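Local structure of polar amino acid ABC uptake transporter substrate binding protein (Streptococcus thermophilus LMG 18311, 3HV1) at residues T30-P33 with M34-E38; A66-W69 with D70-E73. The protein probably binds a polar amino acid outside the membrane and delivers it to an ABC importer, as solute-binding proteins of family 3 do. One frame throughout, in Å; residues are numbered along the deposited sequence.

Contact 1: residues T30-P33 with M34-E38; sequences TFVP and MGYEE
A cis peptide bond precedes Pro33 in the reversal where Val32 and Pro33 lie against the ring of Tyr36. The turn closes a short beta hairpin, strands 30-31 and 35-37, in a small antiparallel sheet of this family 3 solute-binding protein. One backbone hydrogen bond across it is nearly straight: Gly35 N donates to Phe31 O over 3.1 Å, at an N-H...O angle of 176°, with the donor tilted 32° from the carbonyl plane. Phe31 itself is the centre of an inverse gamma turn, closed by Val32 N bonding to Thr30 O.

Two apolar pairings flank this link. The CE2 corner of the Phe31 ring meets Met34 CG at 3.3 Å, the two side chains lying side by side and pointing the same way; Met34, a selenomethionine bent at chi2 and chi3, also touches Val184 and Phe247. His263 of the second subunit, part of the C-terminal histidine tag, stacks on the Phe31 ring. Tyr36 has CG lodged between its backbone N and carbonyl carbon (chi1 57°), which sets the ring against Val32 and Pro33. There Val32 CG2 makes a CH-pi contact over one face, 3.8 Å from the ring centroid, while Pro33 CA approaches Tyr36 CE2 to 3.5 Å.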
loop_
_atom_site.group_PDB
_atom_site.type_symbol
_atom_site.label_atom_id
_atom_site.label_comp_id
_atom_site.label_asym_id
_atom_site.label_seq_id
_atom_site.Cartn_x
_atom_site.Cartn_y
_atom_site.Cartn_z
ATOM N N THR A 30 -20.114 14.131 -14.018
ATOM C CA THR A 30 -20.675 14.946 -12.947
ATOM C C THR A 30 -19.786 14.951 -11.707
ATOM O O THR A 30 -20.087 15.633 -10.730
ATOM C CB THR A 30 -22.043 14.411 -12.498
ATOM O OG1 THR A 30 -21.854 13.181 -11.788
ATOM C CG2 THR A 30 -22.952 14.158 -13.703
ATOM N N PHE A 31 -18.688 14.207 -11.741
ATOM C CA PHE A 31 -17.844 14.118 -10.557
ATOM C C PHE A 31 -16.852 15.235 -10.245
ATOM O O PHE A 31 -15.638 15.062 -10.385
ATOM C CB PHE A 31 -17.111 12.783 -10.549
ATOM C CG PHE A 31 -16.637 12.368 -9.190
ATOM C CD1 PHE A 31 -17.524 12.316 -8.119
ATOM C CD2 PHE A 31 -15.313 12.004 -8.980
ATOM C CE1 PHE A 31 -17.096 11.908 -6.857
ATOM C CE2 PHE A 31 -14.876 11.594 -7.723
ATOM C CZ PHE A 31 -15.763 11.545 -6.661
ATOM N N VAL A 32 -17.376 16.371 -9.793
ATOM C CA VAL A 32 -16.534 17.500 -9.398
ATOM C C VAL A 32 -15.844 17.034 -8.111
ATOM O O VAL A 32 -16.472 16.377 -7.282
ATOM C CB VAL A 32 -17.382 18.747 -9.064
ATOM C CG1 VAL A 32 -16.470 19.928 -8.753
ATOM C CG2 VAL A 32 -18.310 19.076 -10.221
ATOM N N PRO A 33 -14.553 17.361 -7.922
ATOM C CA PRO A 33 -13.672 18.122 -8.807
ATOM C C PRO A 33 -12.673 17.223 -9.533
ATOM O O PRO A 33 -11.701 17.711 -10.098
ATOM C CB PRO A 33 -12.957 19.035 -7.829
ATOM C CG PRO A 33 -12.636 18.050 -6.723
ATOM C CD PRO A 33 -13.919 17.206 -6.596
HETATM N N MSE A 34 -12.905 15.916 -9.528
HETATM C CA MSE A 34 -11.963 15.009 -10.162
HETATM C C MSE A 34 -11.975 15.039 -11.685
HETATM O O MSE A 34 -10.926 15.032 -12.327
HETATM C CB MSE A 34 -12.210 13.595 -9.650
HETATM C CG MSE A 34 -12.196 13.499 -8.125
HETATM SE SE MSE A 34 -10.629 14.260 -7.265
HETATM C CE MSE A 34 -9.483 12.791 -7.590
ATOM N N GLY A 35 -13.169 15.077 -12.259
ATOM C CA GLY A 35 -13.290 15.114 -13.706
ATOM C C GLY A 35 -14.752 15.397 -13.979
ATOM O O GLY A 35 -15.618 14.631 -13.561
ATOM N N TYR A 36 -15.027 16.493 -14.667
ATOM C CA TYR A 36 -16.405 16.845 -14.933
ATOM C C TYR A 36 -16.573 17.776 -16.120
ATOM O O TYR A 36 -15.621 18.394 -16.594
ATOM C CB TYR A 36 -17.019 17.476 -13.675
ATOM C CG TYR A 36 -16.271 18.696 -13.161
ATOM C CD1 TYR A 36 -16.682 19.987 -13.493
ATOM C CD2 TYR A 36 -15.145 18.556 -12.342
ATOM C CE1 TYR A 36 -15.996 21.108 -13.019
ATOM C CE2 TYR A 36 -14.454 19.670 -11.866
ATOM C CZ TYR A 36 -14.883 20.938 -12.206
ATOM O OH TYR A 36 -14.206 22.037 -11.729
ATOM N N GLU A 37 -17.807 17.859 -16.601
ATOM C CA GLU A 37 -18.120 18.720 -17.725
ATOM C C GLU A 37 -18.569 20.073 -17.186
ATOM O O GLU A 37 -19.455 20.149 -16.336
ATOM C CB GLU A 37 -19.218 18.085 -18.580
ATOM C CG GLU A 37 -19.840 19.044 -19.570
ATOM C CD GLU A 37 -20.656 18.345 -20.629
ATOM O OE1 GLU A 37 -21.261 17.296 -20.318
ATOM O OE2 GLU A 37 -20.698 18.855 -21.768
ATOM N N GLU A 38 -17.938 21.137 -17.669
ATOM C CA GLU A 38 -18.279 22.485 -17.237
ATOM C C GLU A 38 -19.465 22.998 -18.028
ATOM O O GLU A 38 -19.958 22.332 -18.937
ATOM C CB GLU A 38 -17.100 23.432 -17.456
ATOM C CG GLU A 38 -16.461 23.982 -16.188
ATOM C CD GLU A 38 -17.456 24.660 -15.256
ATOM O OE1 GLU A 38 -18.379 25.350 -15.750
ATOM O OE2 GLU A 38 -17.301 24.514 -14.024
#

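Contact 2: residues A66-W69 with D70-E73; sequences AIDW and DMKE
With chi1 at -164°, Trp69 carries its indole anti to the backbone N, while Lys72 takes the less common first torsion of 60° and then runs extended until chi4 bends its end; together these rotations lay the lysine across one indole face. Lys72 CD sits over the six-membered ring, 3.5 Å from its centroid, as a CH-pi contact. Farther along, NZ stands above the five-membered ring in a cation-pi contact, 3.6 Å from that centroid.

The bend at the end of the chain also brings NZ back to Trp69 O, at 3.1 Å. That carbonyl oxygen accepts a second bond from Lys72 N, 3.0 Å away, and the two donors reach it from opposite faces of the carbonyl plane. One residue thus grips the oxygen with both its backbone and its ammonium group, fixing the aliphatic chain against the ring. Ile67 CD1 packs crosswise on Lys72 CB at 3.8 Å.

Elsewhere in the turn, Met71 N donates to Asp68 O over 2.8 Å, and Asp68 OD1 receives a weak bond from Asp70 N. Asp68 OD1 and Asp70 OD2 come within 3.6 Å, which would probably be unfavourable if both carboxylates are charged. Ile84 touches both Trp69 and Lys72. The arrangement is a strand-to-helix turn: residues after strand 61-66 wind through a 3-10 turn, with Met71 at the N-cap of helix 72-78.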
loop_
_atom_site.group_PDB
_atom_site.type_symbol
_atom_site.label_atom_id
_atom_site.label_comp_id
_atom_site.label_asym_id
_atom_site.label_seq_id
_atom_site.Cartn_x
_atom_site.Cartn_y
_atom_site.Cartn_z
ATOM N N ALA A 66 -16.900 10.578 -21.480
ATOM C CA ALA A 66 -17.863 10.639 -20.383
ATOM C C ALA A 66 -18.665 9.349 -20.513
ATOM O O ALA A 66 -19.133 9.024 -21.600
ATOM C CB ALA A 66 -18.775 11.862 -20.539
ATOM N N ILE A 67 -18.820 8.607 -19.422
ATOM C CA ILE A 67 -19.553 7.348 -19.485
ATOM C C ILE A 67 -20.646 7.231 -18.429
ATOM O O ILE A 67 -20.719 8.033 -17.503
ATOM C CB ILE A 67 -18.617 6.145 -19.274
ATOM C CG1 ILE A 67 -18.015 6.207 -17.861
ATOM C CG2 ILE A 67 -17.517 6.141 -20.326
ATOM C CD1 ILE A 67 -17.171 4.998 -17.482
ATOM N N ASP A 68 -21.515 6.238 -18.597
ATOM C CA ASP A 68 -22.547 5.977 -17.605
ATOM C C ASP A 68 -21.674 5.298 -16.551
ATOM O O ASP A 68 -21.174 4.197 -16.781
ATOM C CB ASP A 68 -23.588 4.990 -18.149
ATOM C CG ASP A 68 -24.663 4.654 -17.129
ATOM O OD1 ASP A 68 -24.304 4.321 -15.978
ATOM O OD2 ASP A 68 -25.867 4.717 -17.483
ATOM N N TRP A 69 -21.468 5.958 -15.416
ATOM C CA TRP A 69 -20.596 5.419 -14.369
ATOM C C TRP A 69 -20.890 3.976 -13.956
ATOM O O TRP A 69 -19.969 3.194 -13.718
ATOM C CB TRP A 69 -20.627 6.338 -13.138
ATOM C CG TRP A 69 -19.495 6.106 -12.153
ATOM C CD1 TRP A 69 -19.619 5.793 -10.831
ATOM C CD2 TRP A 69 -18.085 6.194 -12.413
ATOM N NE1 TRP A 69 -18.378 5.678 -10.251
ATOM C CE2 TRP A 69 -17.418 5.917 -11.198
ATOM C CE3 TRP A 69 -17.320 6.476 -13.552
ATOM C CZ2 TRP A 69 -16.015 5.912 -11.087
ATOM C CZ3 TRP A 69 -15.921 6.471 -13.442
ATOM C CH2 TRP A 69 -15.289 6.191 -12.215
ATOM N N ASP A 70 -22.167 3.613 -13.876
ATOM C CA ASP A 70 -22.527 2.251 -13.486
ATOM C C ASP A 70 -21.954 1.223 -14.450
ATOM O O ASP A 70 -21.721 0.070 -14.083
ATOM C CB ASP A 70 -24.050 2.087 -13.438
ATOM C CG ASP A 70 -24.703 3.006 -12.428
ATOM O OD1 ASP A 70 -24.182 3.097 -11.294
ATOM O OD2 ASP A 70 -25.737 3.629 -12.763
HETATM N N MSE A 71 -21.720 1.655 -15.682
HETATM C CA MSE A 71 -21.203 0.777 -16.723
HETATM C C MSE A 71 -19.689 0.805 -16.874
HETATM O O MSE A 71 -19.151 0.250 -17.831
HETATM C CB MSE A 71 -21.823 1.160 -18.065
HETATM C CG MSE A 71 -23.302 0.925 -18.173
HETATM SE SE MSE A 71 -23.771 -0.919 -17.939
HETATM C CE MSE A 71 -22.755 -1.721 -19.374
ATOM N N LYS A 72 -18.999 1.428 -15.927
ATOM C CA LYS A 72 -17.551 1.539 -16.028
ATOM C C LYS A 72 -16.768 0.248 -16.203
ATOM O O LYS A 72 -15.920 0.175 -17.086
ATOM C CB LYS A 72 -16.985 2.326 -14.839
ATOM C CG LYS A 72 -17.257 1.725 -13.477
ATOM C CD LYS A 72 -16.779 2.692 -12.395
ATOM C CE LYS A 72 -17.280 2.268 -11.025
ATOM N NZ LYS A 72 -18.760 2.366 -10.947
ATOM N N GLU A 73 -17.021 -0.770 -15.380
ATOM C CA GLU A 73 -16.265 -2.016 -15.527
ATOM C C GLU A 73 -16.582 -2.687 -16.851
ATOM O O GLU A 73 -15.712 -3.295 -17.480
ATOM C CB GLU A 73 -16.567 -3.012 -14.407
ATOM C CG GLU A 73 -15.950 -2.699 -13.056
ATOM C CD GLU A 73 -16.743 -1.662 -12.295
ATOM O OE1 GLU A 73 -17.985 -1.664 -12.417
ATOM O OE2 GLU A 73 -16.129 -0.859 -11.565
#

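In the fold
Along the chain, the hairpin of contact 1 is complete before contact 2 begins, with strand 43-44, helix 46-56 and most of strand 61-66 in between. Their centres lie 14 Å apart and their nearest atoms about 6 Å, so the two do not touch. Parallel strands 22-27 and 61-66 of the large mixed sheet lead into them. Both therefore follow neighbouring strands of one sheet; in this fold family such strand-end loops commonly line the ligand cleft, though no ligand-binding role is established for these residues. Asn86 touches Phe31, Met34 and Trp69, and His263 of the second subunit, a histidine of the tag, stacks on both Phe31 and Trp69, a meeting that belongs to the crystallised construct and says little about the native protein.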